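Local coordinates for protein putative sarcosine dimethylglycine methyltransferase (Galdieria sulphuraria, PDB 2O57) that probably transfers methyl groups from S-adenosylmethionine to sarcosine and dimethylglycine, at residues L111-V116 / V136-F141; G42-V47 / A91-A96; T231-D236 / K283-G288; D187-D192 / G212-Y217. All coordinates share one frame; numbering follows the deposited sequence.

Contact 1. Residues L111-V116 / V136-F141; sequences LNIAPV and VKYGSF
L111 lies beside K137, G139 and S140 where two parallel strands of a Rossmann-like methyltransferase sheet end together, the strands of a beta-alpha-beta unit whose helix, 115-128, starts just after the first of them. The leucine CG stands anti to the backbone N (chi1 -172°), and its two methyls fork over residues 139-140: CD1 rests 3.6 Å from G139 N, while CD2 lies against S140 O and comes within 4.4 Å of CD1 on the F141 ring. A branched aliphatic residue suits this buried place, where L89 of the adjoining strand 85-89 also packs. G139 has backbone angles that a side chain would resist, and a CB there would crowd L111 CD1.

N112 carries the backbone pairing. Its N donates to K137 O over 3.1 Å, and its own O accepts from G139 N at 3.3 Å. The amide side chain lies on the Y138 face of the sheet, with ND2 bonded to Q117 and OD1 accepting from G92 N.

At I113 the chain leaves the sheet. CD1 reaches back over G139 O at 3.5 Å and lies 3.9 Å from CZ of Y138, an apolar methyl against a solvent-facing ring. I113 O sits at the edge of that ring, 3.1 Å from Y138 CE1. P115, opening the helix, brings its CD to 4.3 Å from the same Y138 CE1.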
loop_
_atom_site.group_PDB
_atom_site.type_symbol
_atom_site.label_atom_id
_atom_site.label_comp_id
_atom_site.label_asym_id
_atom_site.label_seq_id
_atom_site.Cartn_x
_atom_site.Cartn_y
_atom_site.Cartn_z
ATOM N N LEU A 111 -12.086 -8.863 20.023
ATOM C CA LEU A 111 -12.092 -10.313 20.188
ATOM C C LEU A 111 -10.664 -10.765 20.328
ATOM O O LEU A 111 -9.827 -10.466 19.470
ATOM C CB LEU A 111 -12.777 -11.039 19.025
ATOM C CG LEU A 111 -12.978 -12.548 19.226
ATOM C CD1 LEU A 111 -13.977 -12.807 20.341
ATOM C CD2 LEU A 111 -13.502 -13.143 17.904
ATOM N N ASN A 112 -10.366 -11.471 21.411
ATOM C CA ASN A 112 -8.985 -11.819 21.669
ATOM C C ASN A 112 -8.946 -13.126 22.463
ATOM O O ASN A 112 -9.808 -13.342 23.332
ATOM C CB ASN A 112 -8.343 -10.676 22.461
ATOM C CG ASN A 112 -6.836 -10.687 22.433
ATOM O OD1 ASN A 112 -6.218 -10.637 21.362
ATOM N ND2 ASN A 112 -6.220 -10.646 23.613
ATOM N N ILE A 113 -7.948 -13.955 22.172
ATOM C CA ILE A 113 -7.832 -15.283 22.767
ATOM C C ILE A 113 -7.104 -15.278 24.111
ATOM O O ILE A 113 -7.183 -16.248 24.829
ATOM C CB ILE A 113 -7.173 -16.324 21.776
ATOM C CG1 ILE A 113 -7.513 -17.771 22.149
ATOM C CG2 ILE A 113 -5.646 -16.125 21.646
ATOM C CD1 ILE A 113 -9.001 -18.189 21.930
ATOM N N ALA A 114 -6.395 -14.203 24.441
ATOM C CA ALA A 114 -5.555 -14.194 25.633
ATOM C C ALA A 114 -6.291 -13.520 26.783
ATOM O O ALA A 114 -6.481 -12.305 26.778
ATOM C CB ALA A 114 -4.220 -13.515 25.327
ATOM N N PRO A 115 -6.755 -14.316 27.769
ATOM C CA PRO A 115 -7.598 -13.725 28.810
ATOM C C PRO A 115 -6.919 -12.675 29.712
ATOM O O PRO A 115 -7.599 -11.790 30.186
ATOM C CB PRO A 115 -8.099 -14.945 29.621
ATOM C CG PRO A 115 -7.250 -16.066 29.271
ATOM C CD PRO A 115 -6.592 -15.781 27.938
ATOM N N VAL A 116 -5.605 -12.728 29.907
ATOM C CA VAL A 116 -4.925 -11.716 30.751
ATOM C C VAL A 116 -4.873 -10.401 29.959
ATOM O O VAL A 116 -5.131 -9.336 30.522
ATOM C CB VAL A 116 -3.502 -12.168 31.189
ATOM C CG1 VAL A 116 -2.707 -11.009 31.782
ATOM C CG2 VAL A 116 -3.579 -13.412 32.174
ATOM N N VAL A 136 -14.900 -6.042 25.424
ATOM C CA VAL A 136 -13.827 -6.985 25.219
ATOM C C VAL A 136 -14.438 -8.369 25.394
ATOM O O VAL A 136 -15.001 -8.676 26.457
ATOM C CB VAL A 136 -12.660 -6.797 26.265
ATOM C CG1 VAL A 136 -11.529 -7.777 25.979
ATOM C CG2 VAL A 136 -12.105 -5.367 26.253
ATOM N N LYS A 137 -14.297 -9.204 24.361
ATOM C CA LYS A 137 -14.844 -10.571 24.367
ATOM C C LYS A 137 -13.709 -11.568 24.148
ATOM O O LYS A 137 -12.768 -11.285 23.420
ATOM C CB LYS A 137 -15.883 -10.723 23.243
ATOM C CG LYS A 137 -16.922 -9.557 23.103
ATOM C CD LYS A 137 -17.566 -9.588 21.687
ATOM C CE LYS A 137 -18.657 -8.495 21.499
ATOM N NZ LYS A 137 -19.956 -8.764 22.220
ATOM N N TYR A 138 -13.770 -12.696 24.844
ATOM C CA TYR A 138 -12.854 -13.795 24.658
ATOM C C TYR A 138 -13.386 -14.657 23.525
ATOM O O TYR A 138 -14.595 -14.890 23.428
ATOM C CB TYR A 138 -12.759 -14.637 25.931
ATOM C CG TYR A 138 -12.038 -15.962 25.761
ATOM C CD1 TYR A 138 -10.656 -16.042 25.903
ATOM C CD2 TYR A 138 -12.740 -17.141 25.470
ATOM C CE1 TYR A 138 -9.981 -17.245 25.756
ATOM C CE2 TYR A 138 -12.067 -18.354 25.327
ATOM C CZ TYR A 138 -10.683 -18.395 25.479
ATOM O OH TYR A 138 -9.987 -19.585 25.345
ATOM N N GLY A 139 -12.488 -15.097 22.651
ATOM C CA GLY A 139 -12.855 -16.111 21.690
ATOM C C GLY A 139 -11.923 -16.238 20.504
ATOM O O GLY A 139 -10.822 -15.645 20.469
ATOM N N SER A 140 -12.403 -17.025 19.540
ATOM C CA SER A 140 -11.633 -17.482 18.393
ATOM C C SER A 140 -12.194 -16.859 17.116
ATOM O O SER A 140 -13.409 -16.693 17.018
ATOM C CB SER A 140 -11.790 -18.996 18.333
ATOM O OG SER A 140 -11.378 -19.509 17.086
ATOM N N PHE A 141 -11.319 -16.560 16.134
ATOM C CA PHE A 141 -11.756 -16.069 14.815
ATOM C C PHE A 141 -12.498 -17.145 14.036
ATOM O O PHE A 141 -13.159 -16.823 13.050
ATOM C CB PHE A 141 -10.588 -15.655 13.896
ATOM C CG PHE A 141 -9.579 -14.734 14.512
ATOM C CD1 PHE A 141 -9.828 -14.067 15.715
ATOM C CD2 PHE A 141 -8.366 -14.512 13.844
ATOM C CE1 PHE A 141 -8.884 -13.203 16.261
ATOM C CE2 PHE A 141 -7.412 -13.659 14.377
ATOM C CZ PHE A 141 -7.662 -13.002 15.600
#

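Contact 2. Residues G42-V47 / A91-A96; sequences GEDIHV and AGYGGA
D44 reaches across to the glycine-rich turn with both carboxylate oxygens. Its CG lies anti to the carbonyl carbon and beside the backbone N (chi1 -58°), and each oxygen takes a different backbone N-H. OD1 accepts from Y93 N at 2.8 Å through its syn lone pair, in a nearly straight bond of 171°. OD2 accepts from G95 N, also at 2.8 Å, met almost along its C-O bond. One amide of the turn and the first amide of helix 95-104 thus hold one short acidic side chain, whose negative charge would be favoured by the helix dipole.

The glycines make this closeness possible. G92 has positive phi in a type II' turn from A91 to G94, and a CB on it would collide with D44 OD1; one on G95 would strike D44 N. Y93 also has its CG anti to the carbonyl carbon (chi1 -62°). Its CB packs 3.3 Å from G42 O and 3.5 Å from D44 OD2, while the ring extends past G42 to meet F37 of helix 27-40. G42, without a side chain, brings its CA within 4.0 Å of Y93 CG.

The turn is consistent with the GxGxxG-type loop that binds the cofactor in relatives. Here the loop after helix 27-40 lies against the start of helix 95-104, with helix 115-128 touching Y93 and strand 151-157 lying against A96 and H46.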
loop_
_atom_site.group_PDB
_atom_site.type_symbol
_atom_site.label_atom_id
_atom_site.label_comp_id
_atom_site.label_asym_id
_atom_site.label_seq_id
_atom_site.Cartn_x
_atom_site.Cartn_y
_atom_site.Cartn_z
ATOM N N GLY A 42 0.489 -1.138 27.452
ATOM C CA GLY A 42 -0.775 -1.564 26.891
ATOM C C GLY A 42 -1.140 -0.890 25.602
ATOM O O GLY A 42 -2.266 -1.035 25.129
ATOM N N GLU A 43 -0.202 -0.141 25.020
ATOM C CA GLU A 43 -0.472 0.517 23.738
ATOM C C GLU A 43 0.234 -0.323 22.684
ATOM O O GLU A 43 1.460 -0.189 22.465
ATOM C CB GLU A 43 0.012 1.960 23.734
ATOM C CG GLU A 43 -0.392 2.726 22.488
ATOM C CD GLU A 43 0.326 4.084 22.348
ATOM O OE1 GLU A 43 0.919 4.546 23.339
ATOM O OE2 GLU A 43 0.321 4.666 21.230
ATOM N N ASP A 44 -0.546 -1.208 22.065
ATOM C CA ASP A 44 -0.006 -2.315 21.271
ATOM C C ASP A 44 0.853 -1.859 20.101
ATOM O O ASP A 44 0.492 -0.902 19.416
ATOM C CB ASP A 44 -1.139 -3.171 20.736
ATOM C CG ASP A 44 -2.007 -3.727 21.831
ATOM O OD1 ASP A 44 -1.845 -4.905 22.189
ATOM O OD2 ASP A 44 -2.842 -2.990 22.333
ATOM N N ILE A 45 1.952 -2.582 19.908
ATOM C CA ILE A 45 2.875 -2.488 18.767
ATOM C C ILE A 45 2.564 -3.501 17.656
ATOM O O ILE A 45 2.380 -4.714 17.908
ATOM C CB ILE A 45 4.345 -2.733 19.268
ATOM C CG1 ILE A 45 4.729 -1.706 20.336
ATOM C CG2 ILE A 45 5.397 -2.791 18.079
ATOM C CD1 ILE A 45 4.758 -0.207 19.830
ATOM N N HIS A 46 2.606 -3.024 16.414
ATOM C CA HIS A 46 2.520 -3.890 15.250
ATOM C C HIS A 46 3.593 -3.414 14.276
ATOM O O HIS A 46 4.280 -2.418 14.564
ATOM C CB HIS A 46 1.127 -3.829 14.583
ATOM C CG HIS A 46 0.001 -4.091 15.541
ATOM N ND1 HIS A 46 -0.626 -3.081 16.234
ATOM C CD2 HIS A 46 -0.550 -5.250 15.975
ATOM C CE1 HIS A 46 -1.550 -3.599 17.028
ATOM N NE2 HIS A 46 -1.523 -4.918 16.894
ATOM N N VAL A 47 3.736 -4.121 13.154
ATOM C CA VAL A 47 4.792 -3.780 12.187
ATOM C C VAL A 47 4.662 -2.311 11.802
ATOM O O VAL A 47 3.596 -1.877 11.467
ATOM C CB VAL A 47 4.812 -4.713 10.987
ATOM C CG1 VAL A 47 5.918 -4.324 10.002
ATOM C CG2 VAL A 47 5.041 -6.195 11.465
ATOM N N ALA A 91 -7.263 -8.157 19.212
ATOM C CA ALA A 91 -7.126 -6.801 19.727
ATOM C C ALA A 91 -5.968 -6.521 20.731
ATOM O O ALA A 91 -5.675 -5.372 21.028
ATOM C CB ALA A 91 -8.473 -6.381 20.318
ATOM N N GLY A 92 -5.364 -7.568 21.293
ATOM C CA GLY A 92 -4.255 -7.434 22.250
ATOM C C GLY A 92 -4.742 -6.678 23.464
ATOM O O GLY A 92 -5.775 -7.022 24.036
ATOM N N TYR A 93 -4.016 -5.638 23.844
ATOM C CA TYR A 93 -4.371 -4.810 24.980
ATOM C C TYR A 93 -5.376 -3.727 24.666
ATOM O O TYR A 93 -5.762 -2.970 25.570
ATOM C CB TYR A 93 -3.135 -4.191 25.647
ATOM C CG TYR A 93 -2.194 -5.235 26.212
ATOM C CD1 TYR A 93 -2.522 -5.926 27.384
ATOM C CD2 TYR A 93 -0.990 -5.554 25.560
ATOM C CE1 TYR A 93 -1.673 -6.911 27.906
ATOM C CE2 TYR A 93 -0.120 -6.553 26.074
ATOM C CZ TYR A 93 -0.471 -7.209 27.261
ATOM O OH TYR A 93 0.330 -8.177 27.820
ATOM N N GLY A 94 -5.794 -3.648 23.403
ATOM C CA GLY A 94 -6.887 -2.773 23.016
ATOM C C GLY A 94 -6.417 -1.420 22.522
ATOM O O GLY A 94 -7.207 -0.501 22.405
ATOM N N GLY A 95 -5.126 -1.306 22.220
ATOM C CA GLY A 95 -4.549 -0.036 21.821
ATOM C C GLY A 95 -5.215 0.567 20.588
ATOM O O GLY A 95 -5.533 1.770 20.586
ATOM N N ALA A 96 -5.388 -0.254 19.540
ATOM C CA ALA A 96 -6.032 0.186 18.293
ATOM C C ALA A 96 -7.454 0.591 18.561
ATOM O O ALA A 96 -7.926 1.538 17.959
ATOM C CB ALA A 96 -6.030 -0.915 17.272
#

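Contact 3. Residues T231-D236 / K283-G288; sequences TFSRPD and KLTWGG
S233 OG and T285 OG1 form the shortest polar bond of this contact, 2.8 Å between two hydroxyls. Each oxygen stands anti to its backbone N, the serine at chi1 170° and the threonine at -171°, which turns the two towards one another. T285 OG1 also lies 3.3 Å from P235 CD, the two side chains running side by side, so the small hydroxyl residues fit closely where the first strand gives way to helix 235-251.

The backbones run antiparallel. F232 and G288 form a hydrogen-bonded pair, F232 N giving to G288 O and G288 N to F232 O, both at 2.9 Å. Next comes the non-hydrogen-bonded pair S233 and G287, and then R234 N donates to W286 O, again at 2.9 Å, with an angle of 163°. With no side chain, G288 lets the F232 ring lie close, its CD2 3.6 Å from G288 O, which meets the ring at its edge.

R234 and W286 lie side by side and point the same way. The arginine is extended from CG to NE, its CD meeting the six-membered ring obliquely, 3.7 Å from W286 CZ3. Its guanidinium has partners elsewhere: E73 of the second subunit in a salt bridge and W69 in a cation-pi contact. Edge strand 226-233 extends the sheet into that subunit. Strand 284-293, inserted antiparallel between 181-190 and 226-233, completes the 3-2-1-4-5-7-6 order of class I methyltransferases.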
loop_
_atom_site.group_PDB
_atom_site.type_symbol
_atom_site.label_atom_id
_atom_site.label_comp_id
_atom_site.label_asym_id
_atom_site.label_seq_id
_atom_site.Cartn_x
_atom_site.Cartn_y
_atom_site.Cartn_z
ATOM N N THR A 231 -4.437 -3.618 -2.086
ATOM C CA THR A 231 -3.410 -4.359 -1.364
ATOM C C THR A 231 -2.070 -3.612 -1.332
ATOM O O THR A 231 -1.803 -2.704 -2.171
ATOM C CB THR A 231 -3.207 -5.792 -1.923
ATOM O OG1 THR A 231 -2.678 -5.750 -3.247
ATOM C CG2 THR A 231 -4.516 -6.572 -1.960
ATOM N N PHE A 232 -1.243 -3.998 -0.355
ATOM C CA PHE A 232 -0.002 -3.335 -0.041
ATOM C C PHE A 232 0.976 -4.431 0.353
ATOM O O PHE A 232 0.610 -5.385 1.055
ATOM C CB PHE A 232 -0.186 -2.360 1.157
ATOM C CG PHE A 232 -1.283 -1.327 0.965
ATOM C CD1 PHE A 232 -0.986 -0.046 0.491
ATOM C CD2 PHE A 232 -2.611 -1.624 1.271
ATOM C CE1 PHE A 232 -2.016 0.912 0.299
ATOM C CE2 PHE A 232 -3.631 -0.685 1.063
ATOM C CZ PHE A 232 -3.340 0.579 0.590
ATOM N N SER A 233 2.207 -4.327 -0.132
ATOM C CA SER A 233 3.266 -5.262 0.272
ATOM C C SER A 233 4.439 -4.377 0.645
ATOM O O SER A 233 4.891 -3.557 -0.178
ATOM C CB SER A 233 3.607 -6.228 -0.874
ATOM O OG SER A 233 4.785 -6.984 -0.581
ATOM N N ARG A 234 4.878 -4.484 1.897
ATOM C CA ARG A 234 5.960 -3.645 2.383
ATOM C C ARG A 234 7.048 -4.528 2.970
ATOM O O ARG A 234 7.142 -4.617 4.208
ATOM C CB ARG A 234 5.433 -2.688 3.445
ATOM C CG ARG A 234 4.365 -1.703 2.901
ATOM C CD ARG A 234 3.826 -0.848 4.038
ATOM N NE ARG A 234 2.678 -0.018 3.660
ATOM C CZ ARG A 234 2.790 1.244 3.265
ATOM N NH1 ARG A 234 4.002 1.842 3.183
ATOM N NH2 ARG A 234 1.680 1.925 2.984
ATOM N N PRO A 235 7.875 -5.175 2.107
ATOM C CA PRO A 235 8.983 -5.967 2.689
ATOM C C PRO A 235 10.023 -5.072 3.386
ATOM O O PRO A 235 10.694 -5.526 4.322
ATOM C CB PRO A 235 9.573 -6.711 1.485
ATOM C CG PRO A 235 9.193 -5.852 0.283
ATOM C CD PRO A 235 7.849 -5.252 0.621
ATOM N N ASP A 236 10.111 -3.795 2.996
ATOM C CA ASP A 236 10.937 -2.852 3.742
ATOM C C ASP A 236 10.534 -2.694 5.208
ATOM O O ASP A 236 11.393 -2.732 6.072
ATOM C CB ASP A 236 11.138 -1.488 3.021
ATOM C CG ASP A 236 9.833 -0.696 2.795
ATOM O OD1 ASP A 236 8.681 -1.175 3.055
ATOM O OD2 ASP A 236 9.995 0.449 2.306
ATOM N N LYS A 283 11.578 -13.451 0.149
ATOM C CA LYS A 283 10.636 -14.540 0.429
ATOM C C LYS A 283 9.425 -14.107 1.276
ATOM O O LYS A 283 8.377 -14.700 1.179
ATOM C CB LYS A 283 11.312 -15.705 1.153
ATOM C CG LYS A 283 12.521 -16.298 0.390
ATOM C CD LYS A 283 12.915 -17.604 1.027
ATOM C CE LYS A 283 13.994 -18.294 0.222
ATOM N NZ LYS A 283 15.244 -18.280 1.048
ATOM N N LEU A 284 9.624 -13.113 2.129
ATOM C CA LEU A 284 8.631 -12.711 3.126
ATOM C C LEU A 284 8.302 -11.243 2.978
ATOM O O LEU A 284 9.139 -10.445 2.538
ATOM C CB LEU A 284 9.144 -12.973 4.540
ATOM C CG LEU A 284 9.603 -14.407 4.843
ATOM C CD1 LEU A 284 10.128 -14.468 6.305
ATOM C CD2 LEU A 284 8.467 -15.387 4.682
ATOM N N THR A 285 7.096 -10.883 3.364
ATOM C CA THR A 285 6.697 -9.467 3.323
ATOM C C THR A 285 5.716 -9.112 4.436
ATOM O O THR A 285 5.292 -9.973 5.181
ATOM C CB THR A 285 6.113 -9.070 1.911
ATOM O OG1 THR A 285 5.941 -7.664 1.848
ATOM C CG2 THR A 285 4.769 -9.763 1.597
ATOM N N TRP A 286 5.394 -7.836 4.563
ATOM C CA TRP A 286 4.332 -7.426 5.470
ATOM C C TRP A 286 3.220 -6.927 4.577
ATOM O O TRP A 286 3.404 -5.950 3.868
ATOM C CB TRP A 286 4.805 -6.337 6.446
ATOM C CG TRP A 286 3.708 -5.852 7.398
ATOM C CD1 TRP A 286 2.945 -6.631 8.249
ATOM C CD2 TRP A 286 3.275 -4.518 7.576
ATOM N NE1 TRP A 286 2.044 -5.849 8.910
ATOM C CE2 TRP A 286 2.243 -4.538 8.549
ATOM C CE3 TRP A 286 3.670 -3.287 7.025
ATOM C CZ2 TRP A 286 1.586 -3.375 8.978
ATOM C CZ3 TRP A 286 3.021 -2.120 7.466
ATOM C CH2 TRP A 286 1.981 -2.183 8.429
ATOM N N GLY A 287 2.086 -7.619 4.609
ATOM C CA GLY A 287 0.972 -7.375 3.698
ATOM C C GLY A 287 -0.104 -6.542 4.341
ATOM O O GLY A 287 -0.271 -6.570 5.552
ATOM N N GLY A 288 -0.832 -5.781 3.532
ATOM C CA GLY A 288 -1.976 -5.011 4.031
ATOM C C GLY A 288 -3.074 -5.150 2.985
ATOM O O GLY A 288 -2.770 -5.179 1.781
#

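Contact 4. Residues D187-D192 / G212-Y217; sequences DPMKED and GSLGLY
D187 and Y217 meet through a short hydrogen bond: Y217 OH donates to D187 OD2 over 2.7 Å. The side chains cross at about a right angle, yet the carboxylate and ring planes differ by only 26°, and OD2 lies at the ring edge. Water 1 donates to the same oxygen and to P188 O, while D187 OD1 accepts from L161 N, so this buried carboxylate is well supplied with donors.

At the other end, D192 OD1 takes G215 N at 2.7 Å on its syn side, a carboxylate set at the start of helix 214-223, where the G215 amide and the helix N terminus would favour its charge. G215 suits the place because a CB would clash with that oxygen. S213 is the N-cap, its OG accepting a weak bond from L216 N. Between the two acids K190 N donates to G212 O at 3.0 Å, and water 2 bridges K190 O to L214 N.

In this class I methyltransferase fold helix 214-223 follows strand 181-190 in the chain and leads to strand 226-233; strand 284-293 sits between those two strands in the sheet, and its M289 touches L214 and Y217.

M189 is a selenomethionine. SE lies 3.7 Å from L214 CD2, and the bend at chi3 (96°) carries CE to 3.9 Å from Y217 CE2. This is an oblique Met-aromatic contact, SE standing 5.3 Å from the ring centroid. M189 CB touches G212 O at 3.2 Å.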
loop_
_atom_site.group_PDB
_atom_site.type_symbol
_atom_site.label_atom_id
_atom_site.label_comp_id
_atom_site.label_asym_id
_atom_site.label_seq_id
_atom_site.Cartn_x
_atom_site.Cartn_y
_atom_site.Cartn_z
ATOM N N ASP A 187 -0.782 -8.257 7.949
ATOM C CA ASP A 187 -0.251 -9.543 8.395
ATOM C C ASP A 187 1.153 -9.721 7.863
ATOM O O ASP A 187 1.407 -9.517 6.662
ATOM C CB ASP A 187 -1.155 -10.665 7.847
ATOM C CG ASP A 187 -1.299 -11.864 8.813
ATOM O OD1 ASP A 187 -1.196 -11.685 10.041
ATOM O OD2 ASP A 187 -1.557 -12.982 8.309
ATOM N N PRO A 188 2.077 -10.157 8.727
ATOM C CA PRO A 188 3.318 -10.668 8.148
ATOM C C PRO A 188 2.939 -11.860 7.273
ATOM O O PRO A 188 1.993 -12.623 7.612
ATOM C CB PRO A 188 4.103 -11.154 9.366
ATOM C CG PRO A 188 3.517 -10.368 10.568
ATOM C CD PRO A 188 2.039 -10.272 10.207
HETATM N N MSE A 189 3.608 -12.003 6.132
HETATM C CA MSE A 189 3.237 -13.038 5.163
HETATM C C MSE A 189 4.413 -13.501 4.322
HETATM O O MSE A 189 5.497 -12.948 4.440
HETATM C CB MSE A 189 2.027 -12.631 4.284
HETATM C CG MSE A 189 1.865 -11.207 3.833
HETATM SE SE MSE A 189 0.033 -10.955 2.986
HETATM C CE MSE A 189 -1.086 -10.321 4.228
ATOM N N LYS A 190 4.207 -14.550 3.531
ATOM C CA LYS A 190 5.152 -14.916 2.502
ATOM C C LYS A 190 4.742 -14.213 1.203
ATOM O O LYS A 190 3.559 -13.854 0.999
ATOM C CB LYS A 190 5.253 -16.454 2.330
ATOM C CG LYS A 190 4.002 -17.145 1.725
ATOM C CD LYS A 190 4.169 -18.705 1.599
ATOM C CE LYS A 190 3.285 -19.245 0.476
ATOM N NZ LYS A 190 3.188 -20.747 0.479
ATOM N N GLU A 191 5.732 -13.967 0.346
ATOM C CA GLU A 191 5.463 -13.485 -1.010
ATOM C C GLU A 191 4.716 -14.549 -1.820
ATOM O O GLU A 191 4.996 -15.750 -1.682
ATOM C CB GLU A 191 6.786 -13.111 -1.696
ATOM C CG GLU A 191 7.442 -11.898 -1.065
ATOM C CD GLU A 191 6.951 -10.609 -1.684
ATOM O OE1 GLU A 191 6.048 -10.686 -2.557
ATOM O OE2 GLU A 191 7.476 -9.536 -1.325
ATOM N N ASP A 192 3.763 -14.113 -2.652
ATOM C CA ASP A 192 3.090 -15.022 -3.611
ATOM C C ASP A 192 4.128 -15.802 -4.401
ATOM O O ASP A 192 5.125 -15.243 -4.839
ATOM C CB ASP A 192 2.216 -14.276 -4.638
ATOM C CG ASP A 192 1.050 -13.513 -4.023
ATOM O OD1 ASP A 192 0.478 -13.925 -3.004
ATOM O OD2 ASP A 192 0.684 -12.469 -4.608
ATOM N N GLY A 212 0.202 -17.233 5.284
ATOM C CA GLY A 212 -0.649 -16.418 4.420
ATOM C C GLY A 212 0.148 -15.710 3.332
ATOM O O GLY A 212 1.363 -15.615 3.417
ATOM N N SER A 213 -0.549 -15.259 2.284
ATOM C CA SER A 213 0.031 -14.409 1.223
ATOM C C SER A 213 -1.120 -13.591 0.612
ATOM O O SER A 213 -2.310 -13.951 0.775
ATOM C CB SER A 213 0.682 -15.264 0.119
ATOM O OG SER A 213 -0.299 -16.087 -0.482
ATOM N N LEU A 214 -0.770 -12.489 -0.052
ATOM C CA LEU A 214 -1.782 -11.625 -0.661
ATOM C C LEU A 214 -2.671 -12.397 -1.636
ATOM O O LEU A 214 -3.882 -12.185 -1.654
ATOM C CB LEU A 214 -1.125 -10.424 -1.360
ATOM C CG LEU A 214 -0.437 -9.382 -0.465
ATOM C CD1 LEU A 214 0.316 -8.365 -1.314
ATOM C CD2 LEU A 214 -1.489 -8.643 0.457
ATOM N N GLY A 215 -2.070 -13.289 -2.431
ATOM C CA GLY A 215 -2.843 -14.051 -3.424
ATOM C C GLY A 215 -3.823 -15.002 -2.745
ATOM O O GLY A 215 -4.987 -15.108 -3.158
ATOM N N LEU A 216 -3.362 -15.691 -1.696
ATOM C CA LEU A 216 -4.255 -16.627 -0.983
ATOM C C LEU A 216 -5.419 -15.890 -0.298
ATOM O O LEU A 216 -6.571 -16.287 -0.434
ATOM C CB LEU A 216 -3.510 -17.461 0.056
ATOM C CG LEU A 216 -4.350 -18.393 0.954
ATOM C CD1 LEU A 216 -5.134 -19.487 0.194
ATOM C CD2 LEU A 216 -3.390 -19.043 1.997
ATOM N N TYR A 217 -5.091 -14.843 0.457
ATOM C CA TYR A 217 -6.119 -14.056 1.139
ATOM C C TYR A 217 -7.161 -13.501 0.156
ATOM O O TYR A 217 -8.360 -13.513 0.440
ATOM C CB TYR A 217 -5.473 -12.930 1.952
ATOM C CG TYR A 217 -4.791 -13.420 3.240
ATOM C CD1 TYR A 217 -4.635 -14.788 3.507
ATOM C CD2 TYR A 217 -4.304 -12.518 4.167
ATOM C CE1 TYR A 217 -4.000 -15.234 4.701
ATOM C CE2 TYR A 217 -3.685 -12.947 5.365
ATOM C CZ TYR A 217 -3.526 -14.311 5.607
ATOM O OH TYR A 217 -2.900 -14.708 6.799
HETATM O O HOH W 1 0.146 -14.670 7.261
HETATM O O HOH W 2 2.048 -11.872 -0.183
#

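Overall arrangement
From the N terminus, contact 2 comes first, closing a long loop from the segment after helix 27-40 to the glycine turn that follows strand 85-89. Contact 1 then closes the short beta-alpha-beta loop through helix 115-128, and it adjoins contact 2 through N112. Contact 4 closes another short loop, from the end of strand 181-190 to helix 214-223, and contact 3 a longer, mostly helical one. The four follow in series, none nested or crossing. Contacts 3 and 4 adjoin through neighbouring strands 284-293 and 181-190, with T285 O beside M189 N, whereas contact 1 lies on the opposite side of the chain's centre. V47 against W286 joins contacts 2 and 3.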